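Local atomic coordinates of putative histidine protein kinase (Rhodobacter sphaeroides, PDB entry 3KYJ), a protein that probably relays chemoreceptor signals toward the flagellar motors as a CheA-type histidine kinase, this chain being its N-terminal phosphotransfer (Hpt) part. Residues E11-Y16 and L61-V66; E67-L72 and A123-L128; D25-S30 and G45-A50; D88-E93 and R129-R134. All coordinates share one frame; numbering follows the deposited sequence.

Contact 1 (E11-Y16 and L61-V66); sequences EIWALY and LGLSVV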
loop_
_atom_site.group_PDB
_atom_site.type_symbol
_atom_site.label_atom_id
_atom_site.label_comp_id
_atom_site.label_asym_id
_atom_site.label_seq_id
_atom_site.Cartn_x
_atom_site.Cartn_y
_atom_site.Cartn_z
ATOM N N GLU A 11 18.801 1.704 1.049
ATOM C CA GLU A 11 17.835 2.335 0.165
ATOM C C GLU A 11 16.397 2.220 0.683
ATOM O O GLU A 11 15.649 3.174 0.623
ATOM C CB GLU A 11 17.942 1.755 -1.255
ATOM C CG GLU A 11 17.037 2.466 -2.247
ATOM C CD GLU A 11 17.051 1.862 -3.656
ATOM O OE1 GLU A 11 17.792 0.891 -3.922
ATOM O OE2 GLU A 11 16.294 2.369 -4.507
ATOM N N ILE A 12 16.010 1.070 1.214
ATOM C CA ILE A 12 14.631 0.926 1.650
ATOM C C ILE A 12 14.368 1.739 2.912
ATOM O O ILE A 12 13.294 2.303 3.060
ATOM C CB ILE A 12 14.209 -0.557 1.790
ATOM C CG1 ILE A 12 12.687 -0.649 1.934
ATOM C CG2 ILE A 12 14.906 -1.236 2.958
ATOM C CD1 ILE A 12 12.120 -2.039 1.676
ATOM N N TRP A 13 15.354 1.852 3.801
ATOM C CA TRP A 13 15.167 2.693 4.978
ATOM C C TRP A 13 15.096 4.183 4.608
ATOM O O TRP A 13 14.328 4.930 5.202
ATOM C CB TRP A 13 16.234 2.403 6.056
ATOM C CG TRP A 13 15.899 1.166 6.807
ATOM C CD1 TRP A 13 16.455 -0.070 6.656
ATOM C CD2 TRP A 13 14.867 1.023 7.782
ATOM N NE1 TRP A 13 15.846 -0.964 7.496
ATOM C CE2 TRP A 13 14.858 -0.317 8.187
ATOM C CE3 TRP A 13 13.936 1.905 8.346
ATOM C CZ2 TRP A 13 13.976 -0.799 9.156
ATOM C CZ3 TRP A 13 13.073 1.423 9.321
ATOM C CH2 TRP A 13 13.096 0.076 9.706
ATOM N N ALA A 14 15.882 4.602 3.617
ATOM C CA ALA A 14 15.812 5.972 3.121
ATOM C C ALA A 14 14.429 6.256 2.541
ATOM O O ALA A 14 13.837 7.297 2.793
ATOM C CB ALA A 14 16.873 6.216 2.077
ATOM N N LEU A 15 13.911 5.306 1.770
ATOM C CA LEU A 15 12.597 5.461 1.167
ATOM C C LEU A 15 11.494 5.459 2.226
ATOM O O LEU A 15 10.529 6.201 2.125
ATOM C CB LEU A 15 12.373 4.359 0.140
ATOM C CG LEU A 15 11.042 4.423 -0.576
ATOM C CD1 LEU A 15 10.965 5.741 -1.354
ATOM C CD2 LEU A 15 10.911 3.223 -1.517
ATOM N N TYR A 16 11.635 4.633 3.248
ATOM C CA TYR A 16 10.663 4.639 4.339
ATOM C C TYR A 16 10.552 6.027 4.960
ATOM O O TYR A 16 9.465 6.532 5.215
ATOM C CB TYR A 16 11.079 3.600 5.374
ATOM C CG TYR A 16 10.340 3.636 6.678
ATOM C CD1 TYR A 16 9.043 3.132 6.791
ATOM C CD2 TYR A 16 10.972 4.123 7.825
ATOM C CE1 TYR A 16 8.383 3.144 8.017
ATOM C CE2 TYR A 16 10.317 4.157 9.029
ATOM C CZ TYR A 16 9.043 3.659 9.123
ATOM O OH TYR A 16 8.431 3.674 10.354
ATOM N N LEU A 61 8.189 -3.198 6.292
ATOM C CA LEU A 61 9.376 -3.326 7.125
ATOM C C LEU A 61 9.116 -4.090 8.427
ATOM O O LEU A 61 10.021 -4.182 9.254
ATOM C CB LEU A 61 10.001 -1.950 7.397
ATOM C CG LEU A 61 10.657 -1.328 6.142
ATOM C CD1 LEU A 61 11.165 0.081 6.345
ATOM C CD2 LEU A 61 11.807 -2.245 5.689
ATOM N N GLY A 62 7.913 -4.640 8.596
ATOM C CA GLY A 62 7.572 -5.445 9.753
ATOM C C GLY A 62 7.447 -4.658 11.041
ATOM O O GLY A 62 7.640 -5.215 12.126
ATOM N N LEU A 63 7.099 -3.379 10.945
ATOM C CA LEU A 63 7.044 -2.500 12.118
ATOM C C LEU A 63 5.624 -2.555 12.665
ATOM O O LEU A 63 4.851 -1.619 12.523
ATOM C CB LEU A 63 7.487 -1.082 11.748
ATOM C CG LEU A 63 8.809 -0.994 10.988
ATOM C CD1 LEU A 63 9.135 0.440 10.570
ATOM C CD2 LEU A 63 9.935 -1.590 11.829
ATOM N N SER A 64 5.309 -3.662 13.329
ATOM C CA SER A 64 3.934 -3.966 13.719
ATOM C C SER A 64 3.343 -2.978 14.740
ATOM O O SER A 64 2.136 -2.730 14.707
ATOM C CB SER A 64 3.823 -5.405 14.261
ATOM O OG SER A 64 4.144 -6.396 13.278
ATOM N N VAL A 65 4.162 -2.398 15.612
ATOM C CA VAL A 65 3.619 -1.444 16.581
ATOM C C VAL A 65 3.257 -0.174 15.813
ATOM O O VAL A 65 2.157 0.331 15.947
ATOM C CB VAL A 65 4.586 -1.153 17.748
ATOM C CG1 VAL A 65 4.068 0.039 18.615
ATOM C CG2 VAL A 65 4.745 -2.405 18.629
ATOM N N VAL A 66 4.163 0.323 14.979
ATOM C CA VAL A 66 3.833 1.501 14.147
ATOM C C VAL A 66 2.564 1.234 13.304
ATOM O O VAL A 66 1.627 2.045 13.274
ATOM C CB VAL A 66 5.001 1.928 13.221
ATOM C CG1 VAL A 66 4.545 3.041 12.290
ATOM C CG2 VAL A 66 6.206 2.406 13.986
#

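Contact 2 (E67-L72 and A123-L128); sequences ESRAHL and ALMDQL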
loop_
_atom_site.group_PDB
_atom_site.type_symbol
_atom_site.label_atom_id
_atom_site.label_comp_id
_atom_site.label_asym_id
_atom_site.label_seq_id
_atom_site.Cartn_x
_atom_site.Cartn_y
_atom_site.Cartn_z
ATOM N N GLU A 67 2.538 0.076 12.656
ATOM C CA GLU A 67 1.425 -0.332 11.823
ATOM C C GLU A 67 0.113 -0.278 12.596
ATOM O O GLU A 67 -0.885 0.197 12.086
ATOM C CB GLU A 67 1.673 -1.729 11.272
ATOM C CG GLU A 67 0.602 -2.217 10.309
ATOM C CD GLU A 67 0.809 -3.639 9.855
ATOM O OE1 GLU A 67 1.849 -4.237 10.169
ATOM O OE2 GLU A 67 -0.083 -4.176 9.199
ATOM N N SER A 68 0.118 -0.755 13.838
ATOM C CA SER A 68 -1.133 -0.844 14.601
ATOM C C SER A 68 -1.719 0.538 14.920
ATOM O O SER A 68 -2.940 0.678 15.014
ATOM C CB SER A 68 -0.906 -1.633 15.901
ATOM O OG SER A 68 -0.043 -0.964 16.817
ATOM N N ARG A 69 -0.871 1.546 15.086
ATOM C CA ARG A 69 -1.380 2.910 15.335
ATOM C C ARG A 69 -2.005 3.471 14.051
ATOM O O ARG A 69 -3.094 4.050 14.069
ATOM C CB ARG A 69 -0.283 3.847 15.823
ATOM C CG ARG A 69 -0.014 3.801 17.345
ATOM C CD ARG A 69 0.430 2.428 17.795
ATOM N NE ARG A 69 0.795 2.425 19.205
ATOM C CZ ARG A 69 0.734 1.346 19.990
ATOM N NH1 ARG A 69 0.220 0.199 19.571
ATOM N NH2 ARG A 69 1.123 1.463 21.249
ATOM N N ALA A 70 -1.313 3.302 12.925
ATOM C CA ALA A 70 -1.849 3.753 11.647
ATOM C C ALA A 70 -3.140 3.003 11.319
ATOM O O ALA A 70 -4.101 3.587 10.786
ATOM C CB ALA A 70 -0.806 3.571 10.537
ATOM N N HIS A 71 -3.198 1.713 11.656
ATOM C CA HIS A 71 -4.366 0.916 11.347
ATOM C C HIS A 71 -5.592 1.440 12.082
ATOM O O HIS A 71 -6.677 1.520 11.514
ATOM C CB HIS A 71 -4.132 -0.580 11.633
ATOM C CG HIS A 71 -5.253 -1.443 11.158
ATOM N ND1 HIS A 71 -6.024 -2.202 12.007
ATOM C CD2 HIS A 71 -5.806 -1.577 9.928
ATOM C CE1 HIS A 71 -6.964 -2.820 11.311
ATOM N NE2 HIS A 71 -6.844 -2.467 10.044
ATOM N N LEU A 72 -5.447 1.760 13.360
ATOM C CA LEU A 72 -6.610 2.248 14.083
ATOM C C LEU A 72 -7.051 3.611 13.558
ATOM O O LEU A 72 -8.254 3.885 13.494
ATOM C CB LEU A 72 -6.366 2.314 15.583
ATOM C CG LEU A 72 -6.552 1.010 16.350
ATOM C CD1 LEU A 72 -6.844 1.340 17.811
ATOM C CD2 LEU A 72 -7.647 0.112 15.808
ATOM N N ALA A 123 -1.656 6.022 25.079
ATOM C CA ALA A 123 -2.743 6.990 25.278
ATOM C C ALA A 123 -3.492 7.260 23.973
ATOM O O ALA A 123 -4.720 7.309 23.942
ATOM C CB ALA A 123 -2.198 8.291 25.851
ATOM N N LEU A 124 -2.740 7.413 22.894
ATOM C CA LEU A 124 -3.348 7.622 21.595
ATOM C C LEU A 124 -4.227 6.434 21.258
ATOM O O LEU A 124 -5.333 6.602 20.742
ATOM C CB LEU A 124 -2.274 7.800 20.528
ATOM C CG LEU A 124 -2.800 7.732 19.087
ATOM C CD1 LEU A 124 -3.768 8.884 18.780
ATOM C CD2 LEU A 124 -1.637 7.733 18.105
ATOM N N MET A 125 -3.737 5.221 21.520
ATOM C CA MET A 125 -4.516 4.047 21.191
ATOM C C MET A 125 -5.836 4.063 21.975
ATOM O O MET A 125 -6.887 3.767 21.444
ATOM C CB MET A 125 -3.717 2.760 21.445
ATOM C CG MET A 125 -2.510 2.579 20.489
ATOM S SD MET A 125 -3.029 2.356 18.779
ATOM C CE MET A 125 -3.534 0.633 18.824
ATOM N N ASP A 126 -5.768 4.380 23.263
ATOM C CA ASP A 126 -6.999 4.450 24.039
ATOM C C ASP A 126 -7.990 5.467 23.464
ATOM O O ASP A 126 -9.191 5.199 23.409
ATOM C CB ASP A 126 -6.698 4.810 25.498
ATOM C CG ASP A 126 -6.206 3.631 26.324
ATOM O OD1 ASP A 126 -6.303 2.459 25.877
ATOM O OD2 ASP A 126 -5.751 3.885 27.461
ATOM N N GLN A 127 -7.481 6.617 23.019
ATOM C CA GLN A 127 -8.352 7.678 22.488
ATOM C C GLN A 127 -8.997 7.230 21.192
ATOM O O GLN A 127 -10.172 7.442 20.955
ATOM C CB GLN A 127 -7.553 8.957 22.258
ATOM C CG GLN A 127 -7.106 9.648 23.536
ATOM C CD GLN A 127 -6.231 10.856 23.280
ATOM O OE1 GLN A 127 -6.364 11.527 22.257
ATOM N NE2 GLN A 127 -5.327 11.141 24.211
ATOM N N LEU A 128 -8.214 6.603 20.333
ATOM C CA LEU A 128 -8.776 6.089 19.098
ATOM C C LEU A 128 -9.839 5.034 19.392
ATOM O O LEU A 128 -10.930 5.078 18.820
ATOM C CB LEU A 128 -7.684 5.513 18.203
ATOM C CG LEU A 128 -6.751 6.531 17.555
ATOM C CD1 LEU A 128 -5.480 5.844 17.116
ATOM C CD2 LEU A 128 -7.391 7.237 16.335
#

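Contact 3 (D25-S30 and G45-A50); sequences DAMEAS and GPLFRA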
loop_
_atom_site.group_PDB
_atom_site.type_symbol
_atom_site.label_atom_id
_atom_site.label_comp_id
_atom_site.label_asym_id
_atom_site.label_seq_id
_atom_site.Cartn_x
_atom_site.Cartn_y
_atom_site.Cartn_z
ATOM N N ASP A 25 2.842 14.452 5.768
ATOM C CA ASP A 25 2.579 15.832 5.347
ATOM C C ASP A 25 1.158 15.929 4.778
ATOM O O ASP A 25 0.452 16.903 5.030
ATOM C CB ASP A 25 3.584 16.303 4.293
ATOM C CG ASP A 25 4.951 16.668 4.884
ATOM O OD1 ASP A 25 5.084 16.786 6.125
ATOM O OD2 ASP A 25 5.890 16.844 4.084
ATOM N N ALA A 26 0.761 14.931 3.990
ATOM C CA ALA A 26 -0.574 14.930 3.380
ATOM C C ALA A 26 -1.654 14.725 4.453
ATOM O O ALA A 26 -2.708 15.343 4.407
ATOM C CB ALA A 26 -0.666 13.849 2.299
ATOM N N MET A 27 -1.375 13.854 5.427
ATOM C CA MET A 27 -2.292 13.627 6.529
ATOM C C MET A 27 -2.522 14.923 7.311
ATOM O O MET A 27 -3.670 15.355 7.519
ATOM C CB MET A 27 -1.743 12.531 7.447
ATOM C CG MET A 27 -2.599 12.274 8.667
ATOM S SD MET A 27 -1.800 11.061 9.758
ATOM C CE MET A 27 -3.134 10.735 10.885
ATOM N N GLU A 28 -1.430 15.576 7.692
ATOM C CA GLU A 28 -1.531 16.833 8.408
ATOM C C GLU A 28 -2.206 17.924 7.580
ATOM O O GLU A 28 -3.027 18.671 8.100
ATOM C CB GLU A 28 -0.156 17.308 8.879
ATOM C CG GLU A 28 -0.282 18.472 9.849
ATOM C CD GLU A 28 1.035 19.116 10.234
ATOM O OE1 GLU A 28 2.002 19.042 9.448
ATOM O OE2 GLU A 28 1.077 19.731 11.319
ATOM N N ALA A 29 -1.887 18.032 6.294
ATOM C CA ALA A 29 -2.512 19.079 5.471
ATOM C C ALA A 29 -4.033 18.927 5.417
ATOM O O ALA A 29 -4.773 19.924 5.510
ATOM C CB ALA A 29 -1.941 19.080 4.066
ATOM N N SER A 30 -4.509 17.691 5.243
ATOM C CA SER A 30 -5.953 17.466 5.178
ATOM C C SER A 30 -6.625 17.823 6.515
ATOM O O SER A 30 -7.711 18.421 6.536
ATOM C CB SER A 30 -6.269 16.022 4.824
ATOM O OG SER A 30 -5.711 15.678 3.564
ATOM N N GLY A 45 -10.910 11.497 1.472
ATOM C CA GLY A 45 -10.179 10.624 0.572
ATOM C C GLY A 45 -8.675 10.775 0.689
ATOM O O GLY A 45 -7.974 9.794 0.924
ATOM N N PRO A 46 -8.163 12.003 0.546
ATOM C CA PRO A 46 -6.728 12.239 0.712
ATOM C C PRO A 46 -6.223 11.796 2.078
ATOM O O PRO A 46 -5.135 11.245 2.182
ATOM C CB PRO A 46 -6.601 13.753 0.524
ATOM C CG PRO A 46 -7.750 14.117 -0.423
ATOM C CD PRO A 46 -8.856 13.162 -0.064
ATOM N N LEU A 47 -7.006 12.043 3.118
ATOM C CA LEU A 47 -6.626 11.655 4.466
ATOM C C LEU A 47 -6.510 10.125 4.578
ATOM O O LEU A 47 -5.504 9.602 5.073
ATOM C CB LEU A 47 -7.657 12.224 5.443
ATOM C CG LEU A 47 -7.505 11.758 6.884
ATOM C CD1 LEU A 47 -6.148 12.168 7.479
ATOM C CD2 LEU A 47 -8.628 12.358 7.715
ATOM N N PHE A 48 -7.513 9.409 4.087
ATOM C CA PHE A 48 -7.491 7.966 4.097
ATOM C C PHE A 48 -6.281 7.444 3.342
ATOM O O PHE A 48 -5.561 6.567 3.839
ATOM C CB PHE A 48 -8.774 7.379 3.478
ATOM C CG PHE A 48 -8.843 5.873 3.571
ATOM C CD1 PHE A 48 -9.533 5.267 4.616
ATOM C CD2 PHE A 48 -8.221 5.085 2.641
ATOM C CE1 PHE A 48 -9.602 3.897 4.727
ATOM C CE2 PHE A 48 -8.264 3.693 2.757
ATOM C CZ PHE A 48 -8.964 3.113 3.801
ATOM N N ARG A 49 -6.052 7.958 2.136
ATOM C CA ARG A 49 -4.941 7.458 1.330
ATOM C C ARG A 49 -3.589 7.677 2.009
ATOM O O ARG A 49 -2.718 6.804 1.954
ATOM C CB ARG A 49 -4.983 8.098 -0.063
ATOM C CG ARG A 49 -6.163 7.583 -0.878
ATOM C CD ARG A 49 -6.114 8.034 -2.343
ATOM N NE ARG A 49 -6.308 9.470 -2.500
ATOM C CZ ARG A 49 -7.485 10.084 -2.617
ATOM N NH1 ARG A 49 -8.623 9.410 -2.544
ATOM N NH2 ARG A 49 -7.512 11.393 -2.773
ATOM N N ALA A 50 -3.423 8.826 2.660
ATOM C CA ALA A 50 -2.162 9.127 3.336
ATOM C C ALA A 50 -1.900 8.144 4.481
ATOM O O ALA A 50 -0.798 7.610 4.611
ATOM C CB ALA A 50 -2.182 10.538 3.846
#

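Contact 4 (D88-E93 and R129-R134); sequences DGEIVE and RSKIAR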
loop_
_atom_site.group_PDB
_atom_site.type_symbol
_atom_site.label_atom_id
_atom_site.label_comp_id
_atom_site.label_asym_id
_atom_site.label_seq_id
_atom_site.Cartn_x
_atom_site.Cartn_y
_atom_site.Cartn_z
ATOM N N ASP A 88 -16.338 14.856 12.718
ATOM C CA ASP A 88 -16.522 15.892 13.721
ATOM C C ASP A 88 -15.200 16.420 14.263
ATOM O O ASP A 88 -14.118 15.898 13.951
ATOM C CB ASP A 88 -17.472 15.419 14.842
ATOM C CG ASP A 88 -16.850 14.388 15.775
ATOM O OD1 ASP A 88 -15.632 14.428 16.033
ATOM O OD2 ASP A 88 -17.621 13.537 16.268
ATOM N N GLY A 89 -15.292 17.461 15.071
ATOM C CA GLY A 89 -14.129 18.164 15.556
ATOM C C GLY A 89 -13.250 17.262 16.409
ATOM O O GLY A 89 -12.039 17.431 16.429
ATOM N N GLU A 90 -13.868 16.308 17.094
ATOM C CA GLU A 90 -13.111 15.410 17.945
ATOM C C GLU A 90 -12.259 14.453 17.101
ATOM O O GLU A 90 -11.095 14.157 17.439
ATOM C CB GLU A 90 -14.018 14.620 18.889
ATOM C CG GLU A 90 -13.207 13.752 19.854
ATOM C CD GLU A 90 -14.063 13.039 20.880
ATOM O OE1 GLU A 90 -15.291 12.939 20.688
ATOM O OE2 GLU A 90 -13.491 12.558 21.876
ATOM N N ILE A 91 -12.847 13.923 16.038
ATOM C CA ILE A 91 -12.082 13.060 15.130
ATOM C C ILE A 91 -10.877 13.816 14.597
ATOM O O ILE A 91 -9.752 13.279 14.565
ATOM C CB ILE A 91 -12.952 12.512 13.989
ATOM C CG1 ILE A 91 -14.053 11.607 14.550
ATOM C CG2 ILE A 91 -12.082 11.801 12.971
ATOM C CD1 ILE A 91 -14.920 10.860 13.530
ATOM N N VAL A 92 -11.089 15.052 14.155
ATOM C CA VAL A 92 -10.005 15.834 13.582
ATOM C C VAL A 92 -8.895 16.022 14.612
ATOM O O VAL A 92 -7.718 15.868 14.320
ATOM C CB VAL A 92 -10.511 17.179 13.008
ATOM C CG1 VAL A 92 -9.345 18.066 12.616
ATOM C CG2 VAL A 92 -11.434 16.912 11.824
ATOM N N GLU A 93 -9.300 16.308 15.845
ATOM C CA GLU A 93 -8.375 16.524 16.947
ATOM C C GLU A 93 -7.510 15.288 17.256
ATOM O O GLU A 93 -6.284 15.377 17.395
ATOM C CB GLU A 93 -9.200 16.887 18.191
ATOM C CG GLU A 93 -8.460 16.975 19.487
ATOM C CD GLU A 93 -9.403 17.287 20.639
ATOM O OE1 GLU A 93 -10.294 18.154 20.469
ATOM O OE2 GLU A 93 -9.253 16.661 21.709
ATOM N N ARG A 129 -9.554 4.099 20.312
ATOM C CA ARG A 129 -10.506 3.033 20.565
ATOM C C ARG A 129 -11.800 3.606 21.150
ATOM O O ARG A 129 -12.875 3.130 20.827
ATOM C CB ARG A 129 -9.928 1.979 21.526
ATOM C CG ARG A 129 -8.818 1.149 20.930
ATOM C CD ARG A 129 -8.516 -0.090 21.823
ATOM N NE ARG A 129 -7.207 -0.701 21.534
ATOM C CZ ARG A 129 -6.938 -1.385 20.425
ATOM N NH1 ARG A 129 -7.863 -1.550 19.483
ATOM N NH2 ARG A 129 -5.739 -1.898 20.244
ATOM N N SER A 130 -11.664 4.616 22.010
ATOM C CA SER A 130 -12.811 5.272 22.641
ATOM C C SER A 130 -13.684 5.980 21.599
ATOM O O SER A 130 -14.893 5.796 21.591
ATOM C CB SER A 130 -12.332 6.308 23.657
ATOM O OG SER A 130 -13.433 7.108 24.088
ATOM N N LYS A 131 -13.072 6.789 20.733
ATOM C CA LYS A 131 -13.835 7.492 19.707
ATOM C C LYS A 131 -14.484 6.483 18.758
ATOM O O LYS A 131 -15.643 6.616 18.417
ATOM C CB LYS A 131 -12.973 8.490 18.955
ATOM C CG LYS A 131 -13.781 9.343 17.971
ATOM C CD LYS A 131 -14.941 10.054 18.643
ATOM C CE LYS A 131 -15.437 11.187 17.736
ATOM N NZ LYS A 131 -16.668 11.837 18.274
ATOM N N ILE A 132 -13.747 5.455 18.353
ATOM C CA ILE A 132 -14.322 4.428 17.484
ATOM C C ILE A 132 -15.573 3.797 18.104
ATOM O O ILE A 132 -16.606 3.657 17.444
ATOM C CB ILE A 132 -13.269 3.367 17.110
ATOM C CG1 ILE A 132 -12.261 3.971 16.129
ATOM C CG2 ILE A 132 -13.920 2.152 16.487
ATOM C CD1 ILE A 132 -11.010 3.095 15.916
ATOM N N ALA A 133 -15.481 3.447 19.381
ATOM C CA ALA A 133 -16.596 2.838 20.086
ATOM C C ALA A 133 -17.787 3.799 20.219
ATOM O O ALA A 133 -18.933 3.395 20.042
ATOM C CB ALA A 133 -16.140 2.357 21.456
ATOM N N ARG A 134 -17.506 5.059 20.538
ATOM C CA ARG A 134 -18.572 6.022 20.812
ATOM C C ARG A 134 -19.302 6.454 19.565
ATOM O O ARG A 134 -20.482 6.745 19.608
ATOM C CB ARG A 134 -18.025 7.270 21.498
ATOM C CG ARG A 134 -17.869 7.116 22.989
ATOM C CD ARG A 134 -17.340 8.385 23.604
ATOM N NE ARG A 134 -15.954 8.608 23.234
ATOM C CZ ARG A 134 -15.502 9.645 22.547
ATOM N NH1 ARG A 134 -16.332 10.592 22.125
ATOM N NH2 ARG A 134 -14.209 9.729 22.280
#

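Contact 1 (E11-Y16 and L61-V66)
L61 pushes its forked tip into a hollow lined by I12, W13 and Y16, and each branch meets a different wall. Its CD1 lies over one face of the W13 indole, 3.7 Å from the centroid of the six-membered ring and 8° off the ring normal, which defines a CH-pi contact. The same methyl is 3.7 Å from Y16 CB, so it fills the corner where the two aromatic side chains meet. The second branch, CD2, slides past I12 and comes within 4.0 Å of I12 CD1. L63 supplies a second bump farther out. Y16 CG stands anti to its backbone N (chi1 169°), and beyond it the phenol reaches tip to tip toward L63, with Y16 OH 3.3 Å from L63 CD1. W13 CH2 touches that same methyl of L63, CD1, at 4.1 Å. The phenol oxygen also has a polar partner, a hydrogen bond with T109 OG1 of helix 89-112. I12 and L61 pack further on apolar side chains of another protein's chain. Between the two leucines, G62 has positive phi and is the C-prime residue of a Schellman motif, the turn that ends helix 40-60 in this helical Hpt domain.

Contact 2 (E67-L72 and A123-L128)
R69 and L72 close on M125 in a buried helix-helix contact that joins helix 64-82 to helix 122-135. The two short segments run nearly parallel, 25° between their directions, and their axes approach to 10.3 Å. M125 makes contact with both R69 and L72. Its chain bends at chi2 and chi3 and crosses the arginine at about a right angle, with CG 3.4 Å above the guanidinium plane of R69 and over its centre. The sulfur turns to the aliphatic part of the same side chain, M125 SD lying 3.6 Å from R69 CD. Beyond it, M125 CE is 3.5 Å from L72 CD1, a spacing that is doubtful because the leucine is modelled in two conformers. L72 CB in turn packs 3.9 Å from L128 CD1. Hydrogen bonds fix the rotation of the guanidinium: R69 NH1 donates to S68 OG at 3.0 Å, tilted 17° from the guanidinium plane, and NE donates to S121 OG. S68 OG is also hydrogen-bonded to V65 O. An alanine in place of R69 would probably leave M125 CG and SD without the flat group and methylenes they pack on, and both serine oxygens without these donors. Helix 89-112 packs on the same region, with M105 against R69, F97 against L124 and I94 against L128.

Contact 3 (D25-S30 and G45-A50)
M27 and L47 lead the first shell, their side chains crossing obliquely with M27 CG 3.7 Å from L47 CD1. M27 CG is anti to its backbone N (chi1 177°), and the thioether continues fully extended beyond it. Next to this pair the packing is between small groups: A50 CB sits 4.0 Å from A26 CB and 3.8 Å from the backbone N of M27. At the other end, S30 lies against the first turn of the segment 45-50, its OG 3.7 Å from P46 CB and its CB 4.1 Å from L47 CB. Small side chains at A26, S30 and A50 are consistent with the close approach of the backbones; the CA atoms of M27 and L47 are 5.2 Å apart. The segment axes approach to 8.3 Å, at 152° between their directions. In the second shell, S99 of helix 89-112 touches M27, while L95 of that helix and I77 of helix 64-82 touch L47. Farther out, D25 OD1 forms a salt bridge with R103 NH2, tying helix 10-35 to helix 89-112. The arrangement is the antiparallel helical hairpin of helices 10-35 and 40-60, part of the helical bundle of an Hpt domain; the second helix carries H52, the predicted phosphorylation site, unmodified here.

Contact 4 (D88-E93 and R129-R134)
The segments around I91 and K131 run antiparallel, 155° between their directions, with axes 11.0 Å apart at closest approach. That wide spacing is bridged by long side chains in a salt-bridge network of D88, E90, K131 and R134, which joins the start of helix 89-112 to helix 122-135. K131 bends at chi2 (55°), which sets CD beside the E90 carboxylate, and the rest of the chain runs on extended. Its ammonium reaches D88 tip to tip, K131 NZ donating to the syn lone pair of D88 OD2 at 2.8 Å. K131 NZ also donates to E90 OE1 at 3.0 Å, from above the carboxylate plane. R134 grips E90 end-on with two nitrogens. R134 NH1 meets E90 OE1 at 2.9 Å, almost straight at 177°, whereas R134 NH2 meets E90 OE2 at 2.9 Å from above the carboxylate plane. Thus OE1 takes two donors, both from the same face, and the paired positive charges would be expected to stabilise its negative charge. S130 steadies the guanidinium from another edge, S130 OG accepting from R134 NE at 3.1 Å and also from NH2. An alanine at R134 would probably leave E90 OE2 without its charged mate and make the carboxylate freer to turn. One atom back from its ammonium, K131 CE is only 3.5 Å from I91 CG1, tighter than usual van der Waals contact. D88 is also the N-cap of helix 89-112: D88 OD1 accepts a weak bond from E90 N and a good one, 2.8 Å long, from I91 N.

Overall arrangement
The four contacts spread along a helical bundle, with contact 1 and contact 4 on opposite sides of the chain's centre and 28 Å apart between centres. Contact 2 leads from one toward the other: its segment 67-72 directly follows 61-66 of contact 1, and its segment 123-128 runs straight into 129-134 of contact 4. Contacts 2 and 4 touch, L72 O lying 3.8 Å from I132 CD1, and their centres are 11 Å apart. Contact 3 lies across the chain's centre from contact 2, about 16 Å between centres, close in sequence to the predicted phosphohistidine H52. A bound sodium ion is about 12 Å from the side chains of both P46 and D88.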